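Local coordinates for N-acetyl-beta-D glucosaminidase (Rhizomucor miehei CAU432, PDB 4ZM6), which probably hydrolyses terminal N-acetyl-beta-D-glucosamine residues as a family 3 glycosidase, and also carries a GCN5-related glucosamine N-acetyltransferase region that binds acetyl-CoA, at residues A[16-21]-A[39-44]; A[31-36]-A[304-309]; A[60-65]-A[75-80]; A[176-181]-A[223-228]; A[265-270]-A[291-296]. One frame throughout, in Å; residues are numbered along the deposited sequence.

Interaction 1: residues A[16-21]-A[39-44]; sequences LLMCGF and LGSIIL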
# COMPACT_ATOMS: atom_id res chain seq x y z
N LEU A 16 -12.57 35.74 -1.26
CA LEU A 16 -11.38 35.03 -1.73
C LEU A 16 -10.06 35.52 -1.11
O LEU A 16 -8.99 35.19 -1.61
CB LEU A 16 -11.27 35.10 -3.26
CG LEU A 16 -12.08 34.08 -4.07
CD1 LEU A 16 -13.50 33.94 -3.55
CD2 LEU A 16 -12.07 34.44 -5.55
N LEU A 17 -10.13 36.30 -0.02
CA LEU A 17 -8.92 36.83 0.60
C LEU A 17 -8.82 36.59 2.09
O LEU A 17 -9.82 36.35 2.78
CB LEU A 17 -8.79 38.34 0.33
CG LEU A 17 -7.95 38.71 -0.90
CD1 LEU A 17 -8.84 38.89 -2.13
CD2 LEU A 17 -7.15 39.97 -0.61
N MET A 18 -7.58 36.65 2.58
CA MET A 18 -7.25 36.49 3.99
C MET A 18 -6.15 37.49 4.31
O MET A 18 -5.08 37.44 3.69
CB MET A 18 -6.77 35.06 4.27
CG MET A 18 -6.52 34.77 5.74
SD MET A 18 -6.02 33.06 6.03
CE MET A 18 -7.53 32.19 5.63
N CYS A 19 -6.41 38.38 5.26
CA CYS A 19 -5.51 39.51 5.52
C CYS A 19 -5.34 39.75 7.02
O CYS A 19 -6.29 39.58 7.79
CB CYS A 19 -6.06 40.77 4.85
SG CYS A 19 -6.72 40.51 3.18
N GLY A 20 -4.14 40.15 7.41
CA GLY A 20 -3.81 40.40 8.81
C GLY A 20 -3.79 41.87 9.19
O GLY A 20 -4.36 42.71 8.48
N PHE A 21 -3.16 42.17 10.32
CA PHE A 21 -3.02 43.54 10.83
C PHE A 21 -2.08 43.55 12.03
O PHE A 21 -1.55 42.51 12.43
CB PHE A 21 -4.39 44.12 11.21
CG PHE A 21 -5.10 43.36 12.29
CD1 PHE A 21 -4.81 43.57 13.63
CD2 PHE A 21 -6.08 42.43 11.97
CE1 PHE A 21 -5.46 42.87 14.63
CE2 PHE A 21 -6.74 41.72 12.96
CZ PHE A 21 -6.43 41.94 14.29
N LEU A 39 -14.37 41.60 2.71
CA LEU A 39 -13.31 40.66 3.10
C LEU A 39 -13.93 39.50 3.87
O LEU A 39 -14.74 39.71 4.77
CB LEU A 39 -12.25 41.36 3.97
CG LEU A 39 -10.77 40.99 3.82
CD1 LEU A 39 -10.02 41.29 5.11
CD2 LEU A 39 -10.54 39.55 3.42
N GLY A 40 -13.56 38.27 3.50
CA GLY A 40 -14.17 37.06 4.07
C GLY A 40 -13.38 36.30 5.12
O GLY A 40 -13.94 35.45 5.80
N SER A 41 -12.08 36.58 5.23
CA SER A 41 -11.22 35.86 6.16
C SER A 41 -10.14 36.76 6.76
O SER A 41 -9.62 37.64 6.09
CB SER A 41 -10.56 34.67 5.46
OG SER A 41 -11.42 34.07 4.51
N ILE A 42 -9.82 36.52 8.03
CA ILE A 42 -8.77 37.25 8.74
C ILE A 42 -7.70 36.26 9.17
O ILE A 42 -8.00 35.08 9.36
CB ILE A 42 -9.33 37.95 10.00
CG1 ILE A 42 -10.51 38.87 9.65
CG2 ILE A 42 -8.24 38.73 10.73
CD1 ILE A 42 -10.17 40.01 8.72
N ILE A 43 -6.47 36.74 9.33
CA ILE A 43 -5.38 35.94 9.91
C ILE A 43 -4.73 36.71 11.06
O ILE A 43 -4.58 37.93 10.98
CB ILE A 43 -4.33 35.52 8.85
CG1 ILE A 43 -3.14 34.81 9.53
CG2 ILE A 43 -3.85 36.71 8.04
CD1 ILE A 43 -2.23 34.06 8.58
N LEU A 44 -4.37 35.99 12.11
CA LEU A 44 -3.81 36.60 13.32
C LEU A 44 -2.44 36.03 13.67
O LEU A 44 -2.10 34.90 13.30
CB LEU A 44 -4.76 36.37 14.50
CG LEU A 44 -6.23 36.78 14.32
CD1 LEU A 44 -7.01 36.45 15.58
CD2 LEU A 44 -6.34 38.26 13.99

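Interaction 2: residues A[31-36]-A[304-309]; sequences IDLIEN and FQKDAF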
# COMPACT_ATOMS: atom_id res chain seq x y z
N ILE A 31 -11.08 47.35 9.16
CA ILE A 31 -12.46 47.81 9.25
C ILE A 31 -12.98 48.25 7.86
O ILE A 31 -14.11 47.95 7.49
CB ILE A 31 -12.62 48.95 10.28
CG1 ILE A 31 -12.47 48.39 11.70
CG2 ILE A 31 -13.98 49.63 10.14
CD1 ILE A 31 -12.19 49.43 12.76
N ASP A 32 -12.13 48.95 7.11
CA ASP A 32 -12.45 49.35 5.74
C ASP A 32 -12.62 48.12 4.85
O ASP A 32 -13.66 47.97 4.19
CB ASP A 32 -11.34 50.26 5.16
CG ASP A 32 -11.58 50.64 3.71
OD1 ASP A 32 -12.76 50.77 3.29
OD2 ASP A 32 -10.59 50.82 2.97
N LEU A 33 -11.62 47.25 4.86
CA LEU A 33 -11.60 46.04 4.01
C LEU A 33 -12.84 45.18 4.21
O LEU A 33 -13.47 44.76 3.23
CB LEU A 33 -10.34 45.21 4.29
CG LEU A 33 -9.01 45.82 3.86
CD1 LEU A 33 -7.84 44.99 4.38
CD2 LEU A 33 -8.94 45.94 2.34
N ILE A 34 -13.20 44.94 5.47
CA ILE A 34 -14.39 44.16 5.79
C ILE A 34 -15.64 44.89 5.30
O ILE A 34 -16.43 44.34 4.53
CB ILE A 34 -14.51 43.89 7.32
CG1 ILE A 34 -13.34 43.02 7.81
CG2 ILE A 34 -15.81 43.17 7.65
CD1 ILE A 34 -13.08 43.13 9.30
N GLU A 35 -15.78 46.15 5.71
CA GLU A 35 -17.02 46.90 5.51
C GLU A 35 -17.28 47.29 4.04
O GLU A 35 -18.41 47.18 3.57
CB GLU A 35 -17.02 48.15 6.40
CG GLU A 35 -18.40 48.75 6.64
CD GLU A 35 -18.48 49.57 7.92
OE1 GLU A 35 -19.48 50.29 8.08
OE2 GLU A 35 -17.55 49.49 8.76
N ASN A 36 -16.23 47.72 3.33
CA ASN A 36 -16.36 48.17 1.94
C ASN A 36 -16.19 47.05 0.92
O ASN A 36 -16.97 46.93 -0.02
CB ASN A 36 -15.34 49.28 1.64
CG ASN A 36 -15.76 50.62 2.19
OD1 ASN A 36 -16.49 51.37 1.54
ND2 ASN A 36 -15.29 50.95 3.39
N PHE A 304 -0.35 46.60 0.38
CA PHE A 304 -0.45 45.49 -0.55
C PHE A 304 -1.89 44.98 -0.60
O PHE A 304 -2.43 44.70 -1.68
CB PHE A 304 0.47 44.35 -0.13
CG PHE A 304 1.93 44.72 -0.08
CD1 PHE A 304 2.54 45.39 -1.13
CD2 PHE A 304 2.71 44.37 1.02
CE1 PHE A 304 3.89 45.73 -1.08
CE2 PHE A 304 4.06 44.69 1.07
CZ PHE A 304 4.64 45.37 0.02
N GLN A 305 -2.51 44.88 0.57
CA GLN A 305 -3.92 44.49 0.70
C GLN A 305 -4.84 45.43 -0.09
O GLN A 305 -5.79 44.98 -0.74
CB GLN A 305 -4.34 44.45 2.17
CG GLN A 305 -3.68 43.33 2.98
CD GLN A 305 -3.71 43.58 4.48
OE1 GLN A 305 -2.81 43.14 5.20
NE2 GLN A 305 -4.74 44.26 4.96
N LYS A 306 -4.55 46.72 -0.03
CA LYS A 306 -5.27 47.72 -0.81
C LYS A 306 -4.98 47.57 -2.31
O LYS A 306 -5.91 47.50 -3.12
CB LYS A 306 -4.92 49.14 -0.35
CG LYS A 306 -5.63 49.58 0.93
CD LYS A 306 -6.90 50.38 0.66
CE LYS A 306 -7.95 49.54 -0.06
NZ LYS A 306 -9.28 50.21 -0.09
N ASP A 307 -3.70 47.52 -2.65
CA ASP A 307 -3.26 47.37 -4.05
C ASP A 307 -3.87 46.12 -4.68
O ASP A 307 -4.55 46.20 -5.71
CB ASP A 307 -1.73 47.26 -4.14
CG ASP A 307 -1.02 48.57 -3.80
OD1 ASP A 307 -1.67 49.64 -3.81
OD2 ASP A 307 0.19 48.51 -3.53
N ALA A 308 -3.62 44.97 -4.05
CA ALA A 308 -4.11 43.69 -4.54
C ALA A 308 -5.60 43.75 -4.88
O ALA A 308 -6.03 43.21 -5.90
CB ALA A 308 -3.85 42.60 -3.52
N PHE A 309 -6.37 44.42 -4.03
CA PHE A 309 -7.80 44.57 -4.27
C PHE A 309 -8.09 45.34 -5.56
O PHE A 309 -8.92 44.91 -6.36
CB PHE A 309 -8.50 45.24 -3.08
CG PHE A 309 -9.32 44.28 -2.25
CD1 PHE A 309 -10.45 43.68 -2.79
CD2 PHE A 309 -8.97 43.99 -0.94
CE1 PHE A 309 -11.22 42.81 -2.04
CE2 PHE A 309 -9.74 43.12 -0.18
CZ PHE A 309 -10.86 42.52 -0.73

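Interaction 3: residues A[60-65]-A[75-80]; sequences HSLQQI and LFIAVD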
# COMPACT_ATOMS: atom_id res chain seq x y z
N HIS A 60 -14.77 38.97 18.51
CA HIS A 60 -16.15 39.44 18.52
C HIS A 60 -16.29 40.80 17.84
O HIS A 60 -17.25 41.04 17.11
CB HIS A 60 -16.70 39.51 19.95
CG HIS A 60 -18.18 39.70 20.01
ND1 HIS A 60 -18.76 40.89 20.40
CD2 HIS A 60 -19.20 38.86 19.71
CE1 HIS A 60 -20.08 40.77 20.34
NE2 HIS A 60 -20.37 39.55 19.93
N SER A 61 -15.32 41.68 18.08
CA SER A 61 -15.29 43.01 17.46
C SER A 61 -15.33 42.89 15.93
O SER A 61 -16.17 43.52 15.28
CB SER A 61 -14.05 43.79 17.89
OG SER A 61 -13.88 43.78 19.30
N LEU A 62 -14.42 42.09 15.39
CA LEU A 62 -14.34 41.84 13.94
C LEU A 62 -15.63 41.24 13.42
O LEU A 62 -16.14 41.62 12.36
CB LEU A 62 -13.19 40.88 13.62
CG LEU A 62 -11.77 41.33 13.98
CD1 LEU A 62 -10.79 40.17 13.85
CD2 LEU A 62 -11.34 42.49 13.10
N GLN A 63 -16.17 40.31 14.20
CA GLN A 63 -17.40 39.61 13.85
C GLN A 63 -18.59 40.57 13.84
O GLN A 63 -19.45 40.50 12.96
CB GLN A 63 -17.64 38.47 14.84
CG GLN A 63 -18.03 37.15 14.21
CD GLN A 63 -16.93 36.56 13.33
OE1 GLN A 63 -15.75 36.62 13.67
NE2 GLN A 63 -17.32 35.96 12.21
N GLN A 64 -18.63 41.46 14.83
CA GLN A 64 -19.69 42.47 14.95
C GLN A 64 -19.73 43.38 13.73
O GLN A 64 -20.78 43.58 13.12
CB GLN A 64 -19.52 43.31 16.22
CG GLN A 64 -20.23 42.77 17.45
CD GLN A 64 -21.75 42.80 17.36
OE1 GLN A 64 -22.44 42.28 18.24
NE2 GLN A 64 -22.28 43.42 16.30
N ILE A 65 -18.57 43.94 13.40
CA ILE A 65 -18.41 44.84 12.25
C ILE A 65 -18.82 44.15 10.95
O ILE A 65 -19.40 44.79 10.06
CB ILE A 65 -16.96 45.35 12.16
CG1 ILE A 65 -16.67 46.32 13.32
CG2 ILE A 65 -16.70 46.05 10.83
CD1 ILE A 65 -15.20 46.43 13.67
N LEU A 75 -17.11 35.91 9.14
CA LEU A 75 -15.69 35.86 8.81
C LEU A 75 -15.05 34.56 9.26
O LEU A 75 -15.49 33.95 10.23
CB LEU A 75 -14.94 37.02 9.48
CG LEU A 75 -15.32 38.46 9.14
CD1 LEU A 75 -14.43 39.42 9.91
CD2 LEU A 75 -15.23 38.72 7.65
N PHE A 76 -14.01 34.16 8.54
CA PHE A 76 -13.06 33.18 9.03
C PHE A 76 -11.98 33.97 9.77
O PHE A 76 -11.58 35.03 9.31
CB PHE A 76 -12.42 32.38 7.89
CG PHE A 76 -13.06 31.04 7.64
CD1 PHE A 76 -13.11 30.08 8.64
CD2 PHE A 76 -13.55 30.71 6.38
CE1 PHE A 76 -13.69 28.84 8.41
CE2 PHE A 76 -14.12 29.47 6.14
CZ PHE A 76 -14.19 28.53 7.16
N ILE A 77 -11.53 33.44 10.90
CA ILE A 77 -10.43 34.04 11.66
C ILE A 77 -9.36 32.96 11.85
O ILE A 77 -9.44 32.13 12.76
CB ILE A 77 -10.92 34.58 13.01
CG1 ILE A 77 -11.99 35.65 12.78
CG2 ILE A 77 -9.76 35.15 13.82
CD1 ILE A 77 -12.55 36.25 14.06
N ALA A 78 -8.34 33.00 10.99
CA ALA A 78 -7.33 31.96 10.93
C ALA A 78 -6.11 32.27 11.79
O ALA A 78 -5.96 33.38 12.29
CB ALA A 78 -6.92 31.73 9.49
N VAL A 79 -5.24 31.27 11.94
CA VAL A 79 -4.02 31.40 12.73
C VAL A 79 -3.05 30.24 12.44
O VAL A 79 -3.48 29.12 12.14
CB VAL A 79 -4.35 31.45 14.24
CG1 VAL A 79 -4.80 30.10 14.76
CG2 VAL A 79 -3.15 31.95 15.03
N ASP A 80 -1.75 30.51 12.52
CA ASP A 80 -0.72 29.47 12.40
C ASP A 80 -0.43 28.85 13.76
O ASP A 80 0.55 29.21 14.41
CB ASP A 80 0.59 30.07 11.88
CG ASP A 80 0.62 30.22 10.39
OD1 ASP A 80 0.47 29.21 9.68
OD2 ASP A 80 0.82 31.36 9.92

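Interaction 4: residues A[176-181]-A[223-228]; sequences TSIKHF and ACPTSV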
# COMPACT_ATOMS: atom_id res chain seq x y z
N THR A 176 -9.00 23.39 8.47
CA THR A 176 -7.59 23.03 8.36
C THR A 176 -6.99 23.37 6.99
O THR A 176 -7.71 23.65 6.03
CB THR A 176 -7.35 21.53 8.65
OG1 THR A 176 -8.12 20.72 7.76
CG2 THR A 176 -7.71 21.21 10.09
N SER A 177 -5.67 23.34 6.94
CA SER A 177 -4.91 23.56 5.72
C SER A 177 -3.65 22.73 5.80
O SER A 177 -2.75 23.03 6.59
CB SER A 177 -4.54 25.04 5.55
OG SER A 177 -5.70 25.83 5.42
N ILE A 178 -3.60 21.67 5.01
CA ILE A 178 -2.38 20.87 4.92
C ILE A 178 -1.38 21.63 4.05
O ILE A 178 -1.74 22.16 2.99
CB ILE A 178 -2.64 19.42 4.43
CG1 ILE A 178 -3.43 19.39 3.13
CG2 ILE A 178 -3.39 18.64 5.50
CD1 ILE A 178 -3.34 18.06 2.42
N LYS A 179 -0.13 21.70 4.51
CA LYS A 179 0.89 22.51 3.86
C LYS A 179 2.26 21.87 3.99
O LYS A 179 2.47 21.07 4.90
CB LYS A 179 0.91 23.90 4.49
CG LYS A 179 0.83 23.92 6.01
CD LYS A 179 1.41 25.21 6.57
CE LYS A 179 0.72 25.62 7.86
NZ LYS A 179 1.53 26.53 8.70
N HIS A 180 3.22 22.21 3.13
CA HIS A 180 3.09 23.22 2.07
C HIS A 180 3.18 22.52 0.73
O HIS A 180 4.25 22.03 0.35
CB HIS A 180 4.22 24.24 2.16
CG HIS A 180 4.33 24.90 3.49
ND1 HIS A 180 3.79 26.14 3.75
CD2 HIS A 180 4.91 24.49 4.64
CE1 HIS A 180 4.04 26.47 5.01
NE2 HIS A 180 4.71 25.49 5.57
N PHE A 181 2.07 22.47 0.00
CA PHE A 181 2.01 21.73 -1.25
C PHE A 181 2.98 22.35 -2.25
O PHE A 181 3.04 23.58 -2.35
CB PHE A 181 0.59 21.75 -1.81
CG PHE A 181 0.37 20.80 -2.95
CD1 PHE A 181 0.05 19.47 -2.71
CD2 PHE A 181 0.48 21.23 -4.26
CE1 PHE A 181 -0.15 18.58 -3.76
CE2 PHE A 181 0.28 20.36 -5.31
CZ PHE A 181 -0.04 19.03 -5.06
N ALA A 223 -11.25 13.04 8.53
CA ALA A 223 -9.79 13.13 8.40
C ALA A 223 -9.31 13.74 7.08
O ALA A 223 -8.12 14.02 6.93
CB ALA A 223 -9.17 11.75 8.58
N CYS A 224 -10.22 13.92 6.12
CA CYS A 224 -9.87 14.60 4.87
C CYS A 224 -9.89 16.10 5.12
O CYS A 224 -10.86 16.61 5.69
CB CYS A 224 -10.85 14.24 3.76
SG CYS A 224 -10.51 15.08 2.19
N PRO A 225 -8.83 16.82 4.70
CA PRO A 225 -8.75 18.24 5.03
C PRO A 225 -9.70 19.08 4.19
O PRO A 225 -10.09 18.69 3.09
CB PRO A 225 -7.30 18.59 4.72
CG PRO A 225 -6.90 17.64 3.65
CD PRO A 225 -7.69 16.38 3.88
N THR A 226 -10.04 20.26 4.71
CA THR A 226 -11.03 21.13 4.11
C THR A 226 -10.38 22.17 3.20
O THR A 226 -11.05 22.77 2.37
CB THR A 226 -11.88 21.84 5.18
OG1 THR A 226 -11.03 22.40 6.19
CG2 THR A 226 -12.86 20.87 5.81
N SER A 227 -9.07 22.38 3.38
CA SER A 227 -8.29 23.21 2.47
C SER A 227 -6.85 22.70 2.32
O SER A 227 -6.35 21.94 3.15
CB SER A 227 -8.29 24.67 2.94
OG SER A 227 -7.28 24.90 3.91
N VAL A 228 -6.21 23.14 1.24
CA VAL A 228 -4.81 22.82 0.97
C VAL A 228 -4.04 24.11 0.68
O VAL A 228 -4.50 24.93 -0.10
CB VAL A 228 -4.68 21.87 -0.25
CG1 VAL A 228 -3.22 21.63 -0.60
CG2 VAL A 228 -5.39 20.55 0.03

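Interaction 5: residues A[265-270]-A[291-296]; sequences IITDCL and AGNDMA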
# COMPACT_ATOMS: atom_id res chain seq x y z
N ILE A 265 -8.33 25.74 -2.23
CA ILE A 265 -6.89 25.90 -2.38
C ILE A 265 -6.53 27.34 -2.02
O ILE A 265 -7.13 28.29 -2.54
CB ILE A 265 -6.41 25.58 -3.81
CG1 ILE A 265 -6.98 24.24 -4.26
CG2 ILE A 265 -4.89 25.56 -3.87
CD1 ILE A 265 -6.62 23.86 -5.68
N ILE A 266 -5.55 27.50 -1.14
CA ILE A 266 -5.11 28.81 -0.65
C ILE A 266 -3.58 28.90 -0.77
O ILE A 266 -2.90 27.88 -0.83
CB ILE A 266 -5.57 29.03 0.82
CG1 ILE A 266 -5.20 30.44 1.31
CG2 ILE A 266 -4.97 27.99 1.76
CD1 ILE A 266 -5.95 30.86 2.56
N THR A 267 -3.04 30.12 -0.85
CA THR A 267 -1.59 30.32 -0.91
C THR A 267 -0.99 30.49 0.48
O THR A 267 -1.71 30.78 1.44
CB THR A 267 -1.19 31.58 -1.73
OG1 THR A 267 -1.32 32.75 -0.91
CG2 THR A 267 -2.03 31.72 -3.00
N ASP A 268 0.32 30.31 0.57
CA ASP A 268 1.08 30.75 1.73
C ASP A 268 1.18 32.28 1.63
O ASP A 268 0.83 32.86 0.59
CB ASP A 268 2.46 30.08 1.74
CG ASP A 268 3.16 30.17 3.09
OD1 ASP A 268 2.65 30.84 4.01
OD2 ASP A 268 4.24 29.56 3.25
N CYS A 269 1.63 32.92 2.71
CA CYS A 269 1.75 34.39 2.76
C CYS A 269 2.42 34.96 1.51
O CYS A 269 3.58 34.67 1.22
CB CYS A 269 2.55 34.81 4.01
SG CYS A 269 2.39 36.55 4.48
N LEU A 270 1.67 35.79 0.78
CA LEU A 270 2.18 36.43 -0.44
C LEU A 270 3.18 37.57 -0.19
O LEU A 270 3.64 38.20 -1.13
CB LEU A 270 1.02 36.96 -1.30
CG LEU A 270 0.09 35.91 -1.92
CD1 LEU A 270 -1.12 36.59 -2.55
CD2 LEU A 270 0.83 35.08 -2.95
N ALA A 291 -3.68 30.87 -11.45
CA ALA A 291 -3.16 29.50 -11.39
C ALA A 291 -4.19 28.46 -10.96
O ALA A 291 -4.01 27.27 -11.21
CB ALA A 291 -1.94 29.44 -10.47
N GLY A 292 -5.27 28.90 -10.31
CA GLY A 292 -6.34 28.01 -9.87
C GLY A 292 -6.60 28.02 -8.38
O GLY A 292 -7.48 27.30 -7.90
N ASN A 293 -5.82 28.81 -7.63
CA ASN A 293 -6.09 29.02 -6.21
C ASN A 293 -7.48 29.61 -6.01
O ASN A 293 -7.93 30.44 -6.81
CB ASN A 293 -5.06 29.96 -5.58
CG ASN A 293 -3.72 29.29 -5.32
OD1 ASN A 293 -3.53 28.65 -4.29
ND2 ASN A 293 -2.77 29.47 -6.23
N ASP A 294 -8.16 29.18 -4.95
CA ASP A 294 -9.43 29.78 -4.57
C ASP A 294 -9.24 31.00 -3.68
O ASP A 294 -10.16 31.79 -3.52
CB ASP A 294 -10.30 28.75 -3.84
CG ASP A 294 -10.78 27.64 -4.74
OD1 ASP A 294 -11.23 27.92 -5.86
OD2 ASP A 294 -10.72 26.46 -4.31
N MET A 295 -8.06 31.15 -3.08
CA MET A 295 -7.89 32.12 -2.01
C MET A 295 -6.46 32.66 -1.96
O MET A 295 -5.51 31.94 -2.24
CB MET A 295 -8.26 31.47 -0.67
CG MET A 295 -8.82 32.43 0.37
SD MET A 295 -9.73 31.59 1.68
CE MET A 295 -11.10 30.94 0.75
N ALA A 296 -6.33 33.94 -1.60
CA ALA A 296 -5.02 34.60 -1.50
C ALA A 296 -4.77 35.15 -0.09
O ALA A 296 -5.63 35.80 0.50
CB ALA A 296 -4.90 35.71 -2.53

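Interaction 1: residues A[16-21]-A[39-44]
The carbonyl oxygen of C19 is approached by two groups of the strand beside it. I43 N donates to C19 O over 3.2 Å, nearly straight at 160°, and stands above the carbonyl plane. The CA-H of I42 adds a second, weaker approach to the same oxygen. One step back, C19 N gives a weak bond to S41 O (3.4 Å), an oxygen that also receives the CA-H of M18. C19 and I42 are thus paired in parallel, as neighbouring strands 17-19 and 41-44 require.

On one face M18 lies across I43, with M18 CG 3.9 Å from I43 CB. Its CG is anti to the backbone N (chi1 -175°), and its bent tip brings M18 CE against S41 CB. The flexible thioether suits this fit to a branched neighbour. On the other face C19 SG rests 3.9 Å from L39 CD1; a small, weakly polar thiol is at ease against a leucine. Farther on, the F21 ring meets I42 CG2 at its edge, while F21 CE2 lies 3.6 Å from L44 CD2 and the two side chains run alongside each other. S41 OG bonds only weakly to L17 O.

All the touching residues are buried, so the peptide groups of the pair largely have to satisfy one another and the next strands, while mostly apolar side chains pack on both faces.

Interaction 2: residues A[31-36]-A[304-309]
L33 reaches out from helix 28-37 to meet Q305 and F309 of helix 304-318, and more of it is covered by the facing segment than of any other residue here. CB itself stays clear of segment 304-309. CG is turned anti to the carbonyl carbon (chi1 -68°), and the two methyl groups at the fork then do the touching. L33 CD1 goes to the Q305 side chain, lying 4.2 Å from Q305 CB, and the two side chains cross at about a right angle. L33 CD2 takes the other course, to the F309 ring, where it lies 3.8 Å from F309 CD2 and 3.9 Å from F309 CE2. The same methyl comes loosely up to the K306 chain, 4.4 Å from K306 CE. A leucine suits the place because its fork serves two neighbours a turn apart, and the aliphatic part of Q305 accepts a methyl readily.

At the partly exposed border of the contact, D32 and K306 form a salt bridge, though a long one: K306 NZ is 3.4 Å from D32 OD2, and the bond is weak. The lysine chain is bent at chi2 and chi3, and its side chain crosses that of D32 at about a right angle. Nearby, H37 meets the F309 ring, and L39 touches L33 from the loop before strand 41-44.

The axes of the segments 31-36 and 304-309 come no closer than 11.6 Å, at 28° to each other, so side chains alone bridge them. Such an outer layer of roughly parallel helices is typical of a TIM barrel, the fold to which this family 3 N-terminal domain belongs.

Interaction 3: residues A[60-65]-A[75-80]
Q63 and L62, neighbours on one turn of helix 52-68, meet L75, just before strand 76-79, and I77 within it. The amide of Q63 makes the polar part of the contact: Q63 NE2 donates to L75 O at 3.4 Å, a weak bond but a fairly straight one at 161°. At its other end Q63 OE1 lies beside the terminal methyl of I77, CD1. The glutamine chain is bent at chi2 (64°), which places CD; the amide thereby comes to the start of the strand instead of extending away from it. Glutamine suits the place because its amide can give a hydrogen bond to a backbone carbonyl while its methylenes remain among apolar neighbours.

L62 supplies the apolar half. L62 CB lies 4.2 Å from L75 CD1, and the same L75 methyl is 3.7 Å from L62 O. L62 CD1 and I77 CD1 are 4.3 Å apart, a looser contact. L75 and I77, two residues apart, both point at the helix, whereas F76 between them points away, and its ring packs edge-to-face with W129.

Around these, I34 of helix 28-37 touches L75 and I30 touches L62, V346 and L347 of helix 343-348 lie against Q63, and strand 41-44 bonds to the backbone of F76 and A78 from one flank.

This is the packing of a helix on the strand that follows it in a beta-alpha-beta crossover, here strand 41-44, helix 52-68 and strand 76-79, the crossover from which a TIM barrel is built up.

Interaction 4: residues A[176-181]-A[223-228]
I178 and V228 lie obliquely across each other on one face of a parallel strand pair. With CG1 of I178 between the backbone N and the carbonyl carbon (chi1 52°), I178 CG1 lies against V228 CG2 at 3.8 Å. At the far end of the same side chain I178 CD1 meets P225 CG at 3.8 Å, again obliquely, so one isoleucine spans both the proline and the valine. Branched side chains and a compact proline ring suit this buried face. Beyond the corner in the chain, F181 CB comes within 4.0 Å of V228 CG1.

The other components are polar. T176 and T226 cross at about a right angle, and T176 N gives a nearly linear bond (176°) to T226 OG1 at 3.2 Å. The hydroxyls of S177 and S227 gather beside T176 O, but their very short separations leave the details doubtful. I178 N reaches S227 O weakly at 3.3 Å, while S177 CA-H points to the same oxygen.

Past I178 the chain turns a corner with a cis peptide before H180, and K179 sends its ammonium group to D80 and E82. Helix 155-171 covers T176, I178 and P225 through V166, helix 211-217 covers I178 and V228, and helix 323-340 lies against T226; strand 264-267 is the next neighbour of strand 227-230.

Interaction 5: residues A[265-270]-A[291-296]
Hydrogen bonds hold I265 and D294 together from both directions. D294 N donates to I265 O at 2.8 Å, and I265 N returns a bond to D294 OD2 at 3.2 Å, meeting the carboxylate oxygen on its anti side, 26° out of plane. Aspartate suits the spot, for its short chain, with CG anti to the carbonyl carbon, folds back onto the strand while its carboxylate also serves other groups: OD2 is shared with R256, while OD1 takes S329 and R332. A third bond, T267 N to M295 O (3.4 Å), is weak, and the CA-H of I266 points to that same oxygen.

Apolar packing lies alongside. I266 CG1 is 3.8 Å from M295 CB, and the two side chains lie obliquely across each other. L270 CD1 meets A296 CB at 3.9 Å; the small alanine lets the methyl pack against it.

N293 makes contacts of a mixed kind. N293 OD1 lies 3.4 Å from I265 CG2 and 3.7 Å from T267 CG2, with the asparagine crossing both side chains at about a right angle. Its ND2 is turned elsewhere, chiefly to A288 O in the last turn of helix 281-291. G292 just after that helix has positive phi (121°), where a CB would press on the preceding carbonyl oxygen.

The arrangement joins strand 264-267 to the chain leaving helix 281-291 as it enters strand 296-298. It belongs to the beta-alpha-beta connection from strand 264-267 through helix 281-291 to strand 296-298 of a TIM barrel, formed at the last step before the barrel closes onto its first strand.

In the fold
All five contacts lie in the family 3 N-terminal barrel domain, away from the acetyl-CoA pocket. Interactions 1 and 3 share a parallel sheet, their centres about 8 Å apart, and build two successive beta-alpha-beta units. Interaction 4 joins strands 178-181 and 227-230; interaction 5, its centre about 12 Å away, continues through strand 264-267 and includes A296, whose backbone bonds to L16 and M18 of interaction 1. The last strand thus returns to the first. Interaction 2 closes the loop outside, pairing the first helix with the helix after strand 296-298, and interactions 3, 4 and 5 are nested within it. A salt bridge, D80 with K179, links interactions 3 and 4.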